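Long-range contacts in uncharacterized protein (Legionella pneumophila subsp. pneumophila str. Philadelphia 1, PDB 4RXV), which is of unknown function but carries, in this N-terminal part, a RavJ peptidase family domain of the papain-like clan CA, probably a cysteine peptidase fold: residues 16-21 / 103-108; 80-85 / 219-224; 137-142 / 169-174; 11-16 / 111-116. One frame throughout, in Å; residues are numbered along the deposited sequence. Where two conformers were deposited one is given.

Overall arrangement
Helix 105-114 ties the four contacts together. Interaction 1 packs its first turn against residues 16-21, and interaction 4 joins its last turn to helix 6-14; they share Glu16 and their centres lie about 11 Å apart. Interaction 2 brings the C-terminal tail onto helix 74-84 and meets interaction 1 through Asn85, whose OD1 and ND2 probably bond to His108 and Glu16. Interaction 3 lies about 9 Å from interaction 1, centre to centre, and contains the His139-Asp171 pair, where the active site of a clan CA peptidase would be expected. Interactions 2 and 3 do not touch, their nearest atoms being about 8 Å apart.

Interaction 1: residues 16-21 / 103-108; sequences EQYQKF and SNFAYH
Four aromatic rings, Tyr18, Phe21, Phe105 and His108, close into a buried cluster between the loop after helix 6-14 and the first turn of helix 105-114. The tightest apolar packing is at Phe105. With CG anti to its backbone N (chi1 -152°), its ring tip extends into the loop, and CZ settles over one face of Phe21, 3.3 Å from Phe21 CG. On the same tip, CE1 meets Tyr18 CD1 at 3.5 Å, the two rings crossing obliquely. Tyr18 turns its CE1 edge to one face of His108, an offset edge-to-face pair with planes at 83°. Phe21 presents its own edge to His108 in a second, wider pair of this kind, with CZ 4.0 Å from CD2. The outer side of the loop is looser: Gln17, Gln19 and Lys20 play no part in the cluster, and Gln19 NE2 merely bonds to Gln17 OE1.

Polar atoms line one border of the cluster. Tyr18 OH and His108 ND1 share a 2.8 Å hydrogen bond, while Ser109 OG also bonds to the hydroxyl and Asn85 OD1 to His108 NE2. Glu16 OE1 approaches the imidazole edge 3.1 Å from CE1, and its carboxylate is paired with Arg12. With both nitrogens engaged, the imidazole is fixed in rotation, and the nearby carboxylate may stabilise positive charge on it, an effect probably tempered by Arg12.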
# COMPACT_ATOMS: atom_id res chain seq x y z
N GLU A 16 8.88 1.18 6.49
CA GLU A 16 7.95 2.27 6.39
C GLU A 16 7.06 2.43 7.61
O GLU A 16 6.37 3.43 7.74
CB GLU A 16 7.09 2.12 5.12
CG GLU A 16 7.93 2.21 3.87
CD GLU A 16 8.72 3.51 3.82
OE1 GLU A 16 8.10 4.58 3.73
OE2 GLU A 16 9.96 3.46 3.90
N GLN A 17 7.08 1.44 8.50
CA GLN A 17 6.30 1.49 9.75
C GLN A 17 4.83 1.83 9.46
O GLN A 17 4.23 2.73 10.08
CB GLN A 17 6.92 2.47 10.75
CG GLN A 17 8.33 2.02 11.17
CD GLN A 17 8.32 0.69 11.92
OE1 GLN A 17 7.70 0.59 12.97
NE2 GLN A 17 9.08 -0.29 11.44
N TYR A 18 4.22 1.06 8.57
CA TYR A 18 2.84 1.32 8.15
C TYR A 18 1.85 1.21 9.32
O TYR A 18 0.80 1.85 9.29
CB TYR A 18 2.47 0.36 7.04
CG TYR A 18 3.12 0.67 5.71
CD1 TYR A 18 3.02 1.92 5.14
CD2 TYR A 18 3.79 -0.32 4.99
CE1 TYR A 18 3.56 2.20 3.89
CE2 TYR A 18 4.35 -0.05 3.75
CZ TYR A 18 4.22 1.22 3.19
OH TYR A 18 4.74 1.42 1.94
N GLN A 19 2.19 0.41 10.33
CA GLN A 19 1.33 0.28 11.49
C GLN A 19 1.17 1.56 12.29
O GLN A 19 0.27 1.67 13.11
CB GLN A 19 1.79 -0.86 12.39
CG GLN A 19 2.98 -0.60 13.28
CD GLN A 19 4.32 -0.64 12.60
OE1 GLN A 19 4.44 -0.75 11.38
NE2 GLN A 19 5.36 -0.54 13.42
N LYS A 20 2.04 2.52 12.06
CA LYS A 20 2.02 3.79 12.78
C LYS A 20 1.21 4.87 12.10
O LYS A 20 0.98 5.92 12.67
CB LYS A 20 3.46 4.28 13.05
CG LYS A 20 4.35 3.28 13.75
CD LYS A 20 3.91 2.87 15.10
CE LYS A 20 4.89 1.86 15.68
NZ LYS A 20 4.63 1.25 16.97
N PHE A 21 0.74 4.61 10.88
CA PHE A 21 -0.08 5.61 10.20
C PHE A 21 -1.38 5.86 10.96
O PHE A 21 -1.91 4.96 11.62
CB PHE A 21 -0.50 5.11 8.81
CG PHE A 21 0.39 5.56 7.68
CD1 PHE A 21 1.69 5.11 7.55
CD2 PHE A 21 -0.11 6.45 6.72
CE1 PHE A 21 2.44 5.50 6.47
CE2 PHE A 21 0.66 6.84 5.66
CZ PHE A 21 1.92 6.37 5.53
N SER A 103 -8.58 3.06 0.26
CA SER A 103 -8.39 3.23 -1.17
C SER A 103 -6.94 3.50 -1.56
O SER A 103 -6.37 2.74 -2.33
CB SER A 103 -9.30 4.34 -1.69
OG SER A 103 -10.63 3.88 -1.67
N ASN A 104 -6.34 4.56 -1.05
CA ASN A 104 -5.08 5.06 -1.61
C ASN A 104 -3.85 4.54 -0.92
O ASN A 104 -2.76 4.74 -1.46
CB ASN A 104 -5.03 6.60 -1.61
CG ASN A 104 -6.04 7.24 -2.54
OD1 ASN A 104 -6.75 6.55 -3.29
ND2 ASN A 104 -6.07 8.57 -2.54
N PHE A 105 -3.94 3.88 0.24
CA PHE A 105 -2.74 3.53 0.96
C PHE A 105 -1.78 2.69 0.11
O PHE A 105 -0.56 2.88 0.16
CB PHE A 105 -3.13 2.80 2.24
CG PHE A 105 -2.17 2.93 3.42
CD1 PHE A 105 -0.86 3.34 3.30
CD2 PHE A 105 -2.63 2.62 4.68
CE1 PHE A 105 -0.03 3.43 4.42
CE2 PHE A 105 -1.81 2.67 5.80
CZ PHE A 105 -0.52 3.07 5.66
N ALA A 106 -2.31 1.75 -0.67
CA ALA A 106 -1.51 0.87 -1.50
C ALA A 106 -0.57 1.64 -2.42
O ALA A 106 0.47 1.11 -2.80
CB ALA A 106 -2.39 -0.06 -2.29
N TYR A 107 -0.92 2.87 -2.80
CA TYR A 107 -0.11 3.66 -3.70
C TYR A 107 1.26 3.94 -3.07
O TYR A 107 2.24 4.06 -3.79
CB TYR A 107 -0.80 4.96 -4.03
CG TYR A 107 -2.17 4.85 -4.69
CD1 TYR A 107 -2.70 3.67 -5.17
CD2 TYR A 107 -2.96 5.99 -4.80
CE1 TYR A 107 -3.95 3.62 -5.75
CE2 TYR A 107 -4.20 5.94 -5.38
CZ TYR A 107 -4.69 4.75 -5.83
OH TYR A 107 -5.94 4.68 -6.42
N HIS A 108 1.30 4.08 -1.74
CA HIS A 108 2.56 4.32 -1.05
C HIS A 108 3.52 3.17 -1.32
O HIS A 108 4.67 3.37 -1.70
CB HIS A 108 2.27 4.46 0.44
CG HIS A 108 3.44 4.90 1.26
ND1 HIS A 108 4.56 4.13 1.46
CD2 HIS A 108 3.60 6.04 1.97
CE1 HIS A 108 5.39 4.81 2.23
NE2 HIS A 108 4.83 5.96 2.56

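Interaction 2: residues 80-85 / 219-224; sequences FAQQRN and GQLTPY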
# COMPACT_ATOMS: atom_id res chain seq x y z
N PHE A 80 3.86 9.89 -4.33
CA PHE A 80 2.84 9.63 -3.31
C PHE A 80 3.53 9.20 -2.00
O PHE A 80 3.24 9.73 -0.93
CB PHE A 80 1.86 8.57 -3.80
CG PHE A 80 0.69 8.32 -2.88
CD1 PHE A 80 0.82 7.51 -1.77
CD2 PHE A 80 -0.56 8.86 -3.16
CE1 PHE A 80 -0.25 7.27 -0.94
CE2 PHE A 80 -1.64 8.61 -2.33
CZ PHE A 80 -1.49 7.82 -1.22
N ALA A 81 4.45 8.25 -2.10
CA ALA A 81 5.18 7.79 -0.92
C ALA A 81 6.00 8.92 -0.30
O ALA A 81 6.03 9.10 0.92
CB ALA A 81 6.07 6.64 -1.28
N GLN A 82 6.68 9.70 -1.14
CA GLN A 82 7.49 10.79 -0.66
C GLN A 82 6.64 11.81 0.12
O GLN A 82 7.03 12.27 1.20
CB GLN A 82 8.17 11.47 -1.84
CG GLN A 82 9.27 12.40 -1.48
CD GLN A 82 10.20 12.56 -2.64
OE1 GLN A 82 11.38 12.20 -2.56
NE2 GLN A 82 9.66 13.03 -3.75
N GLN A 83 5.51 12.19 -0.45
CA GLN A 83 4.67 13.21 0.15
C GLN A 83 4.06 12.75 1.46
O GLN A 83 3.98 13.52 2.41
CB GLN A 83 3.57 13.59 -0.81
CG GLN A 83 4.05 14.39 -1.99
CD GLN A 83 4.80 15.64 -1.58
OE1 GLN A 83 5.96 15.85 -1.97
NE2 GLN A 83 4.16 16.48 -0.76
N ARG A 84 3.66 11.48 1.52
CA ARG A 84 3.05 10.99 2.75
C ARG A 84 4.05 10.79 3.86
O ARG A 84 3.66 10.71 5.01
CB ARG A 84 2.34 9.65 2.50
CG ARG A 84 1.24 9.60 1.47
CD ARG A 84 0.14 10.52 1.81
NE ARG A 84 -0.92 10.66 0.79
CZ ARG A 84 -0.78 11.25 -0.39
NH1 ARG A 84 0.42 11.65 -0.81
NH2 ARG A 84 -1.84 11.42 -1.18
N ASN A 85 5.35 10.71 3.54
CA ASN A 85 6.40 10.53 4.54
C ASN A 85 7.00 11.84 5.04
O ASN A 85 7.89 11.84 5.88
CB ASN A 85 7.53 9.65 3.99
CG ASN A 85 7.19 8.18 4.05
OD1 ASN A 85 6.10 7.76 4.45
ND2 ASN A 85 8.15 7.37 3.67
N GLY A 219 15.90 4.83 -6.31
CA GLY A 219 16.64 5.42 -5.20
C GLY A 219 16.22 6.85 -4.86
O GLY A 219 16.97 7.58 -4.21
N GLN A 220 15.04 7.25 -5.32
CA GLN A 220 14.52 8.57 -4.99
C GLN A 220 14.06 8.67 -3.54
O GLN A 220 14.04 9.78 -2.98
CB GLN A 220 13.35 8.92 -5.88
CG GLN A 220 13.70 8.95 -7.32
CD GLN A 220 12.56 9.44 -8.16
OE1 GLN A 220 12.05 10.53 -7.95
NE2 GLN A 220 12.13 8.63 -9.09
N LEU A 221 13.67 7.55 -2.94
CA LEU A 221 13.06 7.59 -1.62
C LEU A 221 14.07 7.27 -0.52
O LEU A 221 14.98 6.45 -0.68
CB LEU A 221 11.92 6.59 -1.50
CG LEU A 221 10.78 6.73 -2.51
CD1 LEU A 221 9.78 5.62 -2.39
CD2 LEU A 221 10.09 8.09 -2.36
N THR A 222 13.89 7.91 0.63
CA THR A 222 14.60 7.52 1.83
C THR A 222 13.66 6.62 2.63
O THR A 222 12.55 7.02 2.94
CB THR A 222 14.98 8.75 2.62
OG1 THR A 222 15.81 9.60 1.80
CG2 THR A 222 15.72 8.36 3.87
N PRO A 223 14.09 5.39 2.97
CA PRO A 223 13.24 4.58 3.85
C PRO A 223 12.87 5.35 5.11
O PRO A 223 13.69 6.09 5.64
CB PRO A 223 14.12 3.37 4.17
CG PRO A 223 15.02 3.25 2.97
CD PRO A 223 15.34 4.69 2.63
N TYR A 224 11.65 5.18 5.58
CA TYR A 224 11.18 6.01 6.68
C TYR A 224 11.99 5.80 7.96
O TYR A 224 12.20 6.72 8.74
CB TYR A 224 9.72 5.73 6.97
CG TYR A 224 9.01 6.79 7.80
CD1 TYR A 224 8.90 8.09 7.32
CD2 TYR A 224 8.39 6.49 9.01
CE1 TYR A 224 8.25 9.06 8.01
CE2 TYR A 224 7.71 7.48 9.73
CZ TYR A 224 7.63 8.75 9.22
OH TYR A 224 6.95 9.74 9.88
O HOH W 1 14.14 12.17 -4.17
O HOH W 2 10.87 8.70 4.12
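Apolar contact is confined to one leucine. Leu221, its CG beside the backbone N (chi1 -58°), spans Ala81 and Gln82 in the last turn of helix 74-84 with its two methyls: CD1 rests 4.0 Å from Ala81 CB, and CD2 lies 3.9 Å from Gln82 CB. Ile78, one turn earlier on the helix, touches the same side chain.

Polar contact between helix and tail is bridged by water at two places. Gln82 sends out an extended side chain, and one water donates to both its OE1 and Gln220 O, the latter 2.7 Å away. A second water accepts from Asn85 ND2 at 3.1 Å and donates to Thr222 O. The two bridges serve backbone carbonyls on either side of Leu221.

The third kind of contact sets an aromatic ring against an amide. Asn85 and Tyr224 cross obliquely, amide and ring planes 43° apart, with Asn85 CG 3.7 Å from Tyr224 CD1. The backbone oxygen of Asn85 lies at the ring edge, in its plane, 3.5 Å from CE1. The Asn85 amide is held mainly from elsewhere, by Glu16 at ND2 and by His108 and Arg98 at OD1. Arg98 and Lys87 also make cation-pi contacts with the Tyr224 ring.

Asp115 receives the backbone N-H groups of Gln220 and Leu221, and Glu16 that of Tyr224. This is a surface docking of an irregular C-terminal tail along the end of a helix, fastened by the carboxylates of Asp115 and Glu16 and by bridging waters.

Interaction 3: residues 137-142 / 169-174; sequences YLHNIT and IVDPWA
His139 places one face of its imidazole against the six-membered ring of Trp173, with CE1 3.6 Å from Trp173 CE3. The planes are inclined at 51°, so the rings meet obliquely. The same imidazole runs tip to tip into Asp171: NE2 donates to OD2 over 2.6 Å, nearly straight at 167°. Asp171 lies almost in the plane of the imidazole, whereas OD2 is approached from above the carboxylate plane. Both side chains reach out with CG anti to the backbone N, which brings their ends together. At the other nitrogen, ND1 is hydrogen-bonded to Cys102 O, so the ring is held at both nitrogens.

Asp171 is also the N-cap of helix 172-176, its OD1 accepting from Ala174 N at 3.1 Å. A histidine on a strand, aligned by a carboxylate and close to a cysteine that precedes a helix, is the layout of papain-like clan CA peptidases, and the geometry here is consistent with it, although no catalytic role is established. Negative charge on Asp171 would probably favour a protonated imidazole, while the helix start should stabilise the carboxylate.

Beyond the pair, the two segments join as neighbouring antiparallel strands. Thr142 and Val170 form a hydrogen-bonded pair, with Thr142 N donating to Val170 O at 3.0 Å and Val170 N to Thr142 O at 2.8 Å, both acceptors met in their carbonyl planes. Ile141 CG2 touches Ile169 CG2 at 3.8 Å, and Thr142 OG1 is bonded to Ala106 O at the start of helix 105-114.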
# COMPACT_ATOMS: atom_id res chain seq x y z
N TYR A 137 -15.10 -1.09 -5.93
CA TYR A 137 -13.96 -1.79 -5.36
C TYR A 137 -13.43 -0.93 -4.21
O TYR A 137 -12.86 0.14 -4.42
CB TYR A 137 -12.89 -2.00 -6.44
CG TYR A 137 -13.31 -2.91 -7.55
CD1 TYR A 137 -13.14 -4.29 -7.48
CD2 TYR A 137 -13.86 -2.38 -8.71
CE1 TYR A 137 -13.52 -5.12 -8.54
CE2 TYR A 137 -14.24 -3.19 -9.77
CZ TYR A 137 -14.06 -4.56 -9.68
OH TYR A 137 -14.43 -5.37 -10.73
N LEU A 138 -13.68 -1.36 -2.98
CA LEU A 138 -13.43 -0.51 -1.82
C LEU A 138 -11.96 -0.34 -1.46
O LEU A 138 -11.61 0.60 -0.75
CB LEU A 138 -14.12 -1.08 -0.58
CG LEU A 138 -15.62 -1.25 -0.66
CD1 LEU A 138 -16.16 -1.78 0.65
CD2 LEU A 138 -16.29 0.07 -1.00
N HIS A 139 -11.11 -1.25 -1.91
CA HIS A 139 -9.76 -1.37 -1.35
C HIS A 139 -8.74 -1.62 -2.44
O HIS A 139 -8.78 -2.64 -3.11
CB HIS A 139 -9.78 -2.56 -0.42
CG HIS A 139 -8.48 -2.84 0.26
ND1 HIS A 139 -7.64 -1.85 0.72
CD2 HIS A 139 -7.89 -4.01 0.58
CE1 HIS A 139 -6.58 -2.40 1.28
NE2 HIS A 139 -6.72 -3.71 1.22
N ASN A 140 -7.79 -0.72 -2.61
CA ASN A 140 -6.72 -0.95 -3.58
C ASN A 140 -5.58 -1.72 -2.93
O ASN A 140 -5.32 -1.58 -1.72
CB ASN A 140 -6.26 0.34 -4.22
CG ASN A 140 -7.39 1.01 -4.99
OD1 ASN A 140 -8.19 0.34 -5.64
ND2 ASN A 140 -7.48 2.31 -4.90
N ILE A 141 -4.94 -2.55 -3.72
CA ILE A 141 -3.86 -3.43 -3.30
C ILE A 141 -2.76 -3.36 -4.33
O ILE A 141 -3.02 -3.25 -5.52
CB ILE A 141 -4.37 -4.91 -3.18
CG1 ILE A 141 -5.44 -4.99 -2.07
CG2 ILE A 141 -3.23 -5.86 -2.93
CD1 ILE A 141 -6.13 -6.35 -2.00
N THR A 142 -1.51 -3.44 -3.89
CA THR A 142 -0.35 -3.48 -4.78
C THR A 142 0.09 -4.92 -4.96
O THR A 142 0.09 -5.70 -4.01
CB THR A 142 0.72 -2.54 -4.27
OG1 THR A 142 0.21 -1.22 -4.44
CG2 THR A 142 2.05 -2.66 -5.00
N ILE A 169 1.41 -10.08 -2.73
CA ILE A 169 0.47 -9.04 -2.36
C ILE A 169 1.14 -8.07 -1.40
O ILE A 169 1.88 -8.49 -0.49
CB ILE A 169 -0.78 -9.70 -1.72
CG1 ILE A 169 -1.56 -10.45 -2.81
CG2 ILE A 169 -1.68 -8.71 -1.00
CD1 ILE A 169 -2.35 -11.61 -2.27
N VAL A 170 0.82 -6.79 -1.53
CA VAL A 170 1.36 -5.73 -0.69
C VAL A 170 0.19 -4.80 -0.31
O VAL A 170 -0.37 -4.10 -1.15
CB VAL A 170 2.50 -4.97 -1.39
CG1 VAL A 170 3.07 -3.94 -0.42
CG2 VAL A 170 3.58 -5.94 -1.87
N ASP A 171 -0.13 -4.80 0.98
CA ASP A 171 -1.32 -4.13 1.49
C ASP A 171 -0.96 -3.36 2.77
O ASP A 171 -1.17 -3.86 3.89
CB ASP A 171 -2.42 -5.15 1.74
CG ASP A 171 -3.76 -4.52 2.06
OD1 ASP A 171 -3.83 -3.29 2.35
OD2 ASP A 171 -4.76 -5.26 2.03
N PRO A 172 -0.43 -2.14 2.63
CA PRO A 172 -0.07 -1.38 3.83
C PRO A 172 -1.27 -1.03 4.72
O PRO A 172 -1.13 -0.95 5.94
CB PRO A 172 0.58 -0.12 3.26
CG PRO A 172 0.06 -0.01 1.85
CD PRO A 172 -0.05 -1.44 1.39
N TRP A 173 -2.46 -0.84 4.13
CA TRP A 173 -3.65 -0.61 4.94
C TRP A 173 -3.91 -1.75 5.91
O TRP A 173 -4.27 -1.49 7.07
CB TRP A 173 -4.85 -0.33 4.05
CG TRP A 173 -6.11 0.06 4.74
CD1 TRP A 173 -6.47 1.31 5.19
CD2 TRP A 173 -7.23 -0.78 5.00
NE1 TRP A 173 -7.75 1.28 5.69
CE2 TRP A 173 -8.24 0.01 5.58
CE3 TRP A 173 -7.50 -2.12 4.76
CZ2 TRP A 173 -9.50 -0.50 5.96
CZ3 TRP A 173 -8.75 -2.64 5.13
CH2 TRP A 173 -9.73 -1.83 5.71
N ALA A 174 -3.71 -2.99 5.47
CA ALA A 174 -3.88 -4.12 6.39
C ALA A 174 -2.97 -3.97 7.60
O ALA A 174 -3.34 -4.36 8.71
CB ALA A 174 -3.60 -5.43 5.69

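Interaction 4: residues 11-16 / 111-116; sequences ERLKQE and GVLLDD
Arg12 makes the first contact along helix 6-14. Its chain leaves with CG anti to the backbone N, then bends at chi2 (64°), laying the flat guanidinium over Val112. The CG1 methyl sits over the centre of that face, 3.6 Å from Arg12 CZ. Around the rim, NE donates to a water 2.9 Å away, which passes a hydrogen bond on to Val112 O. NH1 makes a salt bridge to Glu16 OE2, 2.8 Å long and close to straight (168°); the oxygen lies in the guanidinium plane, while NH1 stands above the carboxylate plane. Bridge and water together fix how the group is turned over the methyl.

Leu13 follows, bringing CD2 to 4.1 Å from Val112 CG1 and 4.2 Å from Leu113 CD2. Val170 of strand 168-170 touches both leucines.

Glu16 closes the segment with its aliphatic part, CG lying 4.0 Å from the other Val112 methyl, CG2. Val112 is thus clasped by residues one helical turn apart. The contact is helix-to-helix packing, joining the end of helix 6-14 to the last turn of helix 105-114, which in a papain-like fold probably corresponds to the central helix.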
# COMPACT_ATOMS: atom_id res chain seq x y z
N GLU A 11 11.22 -6.73 4.29
CA GLU A 11 12.00 -5.89 5.19
C GLU A 11 11.97 -4.43 4.76
O GLU A 11 11.81 -3.55 5.59
CB GLU A 11 13.43 -6.41 5.31
CG GLU A 11 13.54 -7.67 6.16
CD GLU A 11 12.98 -7.50 7.58
OE1 GLU A 11 13.20 -6.40 8.18
OE2 GLU A 11 12.31 -8.44 8.10
N ARG A 12 12.11 -4.17 3.46
CA ARG A 12 12.06 -2.81 2.95
C ARG A 12 10.69 -2.17 3.29
O ARG A 12 10.63 -0.99 3.65
CB ARG A 12 12.28 -2.78 1.44
CG ARG A 12 12.04 -1.42 0.80
CD ARG A 12 13.03 -0.36 1.29
NE ARG A 12 12.78 0.95 0.73
CZ ARG A 12 12.02 1.87 1.30
NH1 ARG A 12 11.38 1.61 2.43
NH2 ARG A 12 11.88 3.04 0.72
N LEU A 13 9.61 -2.92 3.14
CA LEU A 13 8.28 -2.40 3.45
C LEU A 13 8.10 -2.21 4.96
O LEU A 13 7.43 -1.26 5.38
CB LEU A 13 7.23 -3.36 2.87
CG LEU A 13 7.20 -3.41 1.35
CD1 LEU A 13 6.50 -4.66 0.85
CD2 LEU A 13 6.51 -2.15 0.77
N LYS A 14 8.67 -3.09 5.77
CA LYS A 14 8.62 -2.93 7.22
C LYS A 14 9.27 -1.60 7.66
O LYS A 14 8.85 -0.99 8.64
CB LYS A 14 9.25 -4.14 7.93
CG LYS A 14 8.37 -5.35 7.92
CD LYS A 14 9.06 -6.61 8.36
CE LYS A 14 9.60 -6.53 9.74
NZ LYS A 14 10.15 -7.84 10.16
N GLN A 15 10.29 -1.15 6.94
CA GLN A 15 10.95 0.10 7.27
C GLN A 15 10.00 1.28 7.23
O GLN A 15 10.29 2.31 7.83
CB GLN A 15 12.14 0.36 6.35
CG GLN A 15 13.28 -0.61 6.56
CD GLN A 15 14.39 -0.41 5.57
OE1 GLN A 15 14.52 -1.16 4.62
NE2 GLN A 15 15.21 0.59 5.80
N GLU A 16 8.88 1.18 6.49
CA GLU A 16 7.95 2.27 6.39
C GLU A 16 7.06 2.43 7.61
O GLU A 16 6.37 3.43 7.74
CB GLU A 16 7.09 2.12 5.12
CG GLU A 16 7.93 2.21 3.87
CD GLU A 16 8.72 3.51 3.82
OE1 GLU A 16 8.10 4.58 3.73
OE2 GLU A 16 9.96 3.46 3.90
N GLY A 111 4.94 2.96 -4.77
CA GLY A 111 6.08 3.85 -4.91
C GLY A 111 7.36 3.29 -4.33
O GLY A 111 8.41 3.33 -4.97
N VAL A 112 7.28 2.74 -3.12
CA VAL A 112 8.44 2.12 -2.49
C VAL A 112 9.04 1.04 -3.40
O VAL A 112 10.25 0.95 -3.55
CB VAL A 112 8.06 1.55 -1.11
CG1 VAL A 112 9.14 0.67 -0.55
CG2 VAL A 112 7.70 2.69 -0.14
N LEU A 113 8.18 0.21 -3.96
CA LEU A 113 8.63 -0.91 -4.77
C LEU A 113 9.16 -0.47 -6.12
O LEU A 113 10.16 -0.99 -6.59
CB LEU A 113 7.48 -1.90 -4.93
CG LEU A 113 7.02 -2.49 -3.61
CD1 LEU A 113 5.67 -3.18 -3.79
CD2 LEU A 113 8.04 -3.37 -2.97
N LEU A 114 8.50 0.50 -6.75
CA LEU A 114 8.93 1.03 -8.04
C LEU A 114 10.27 1.76 -7.92
O LEU A 114 10.97 1.93 -8.90
CB LEU A 114 7.84 1.94 -8.64
CG LEU A 114 6.65 1.17 -9.22
CD1 LEU A 114 5.43 2.04 -9.37
CD2 LEU A 114 7.00 0.54 -10.55
N ASP A 115 10.59 2.24 -6.72
CA ASP A 115 11.81 2.99 -6.49
C ASP A 115 13.01 2.08 -6.27
O ASP A 115 14.11 2.59 -6.15
CB ASP A 115 11.64 3.89 -5.26
CG ASP A 115 12.74 4.90 -5.13
OD1 ASP A 115 12.95 5.66 -6.09
OD2 ASP A 115 13.40 4.91 -4.07
N ASP A 116 12.80 0.77 -6.20
CA ASP A 116 13.87 -0.18 -5.89
C ASP A 116 14.43 -0.82 -7.17
O ASP A 116 13.72 -1.48 -7.91
CB ASP A 116 13.32 -1.26 -4.97
CG ASP A 116 14.39 -2.19 -4.45
OD1 ASP A 116 15.01 -2.90 -5.26
OD2 ASP A 116 14.60 -2.23 -3.21
O HOH W 3 12.74 0.94 -2.18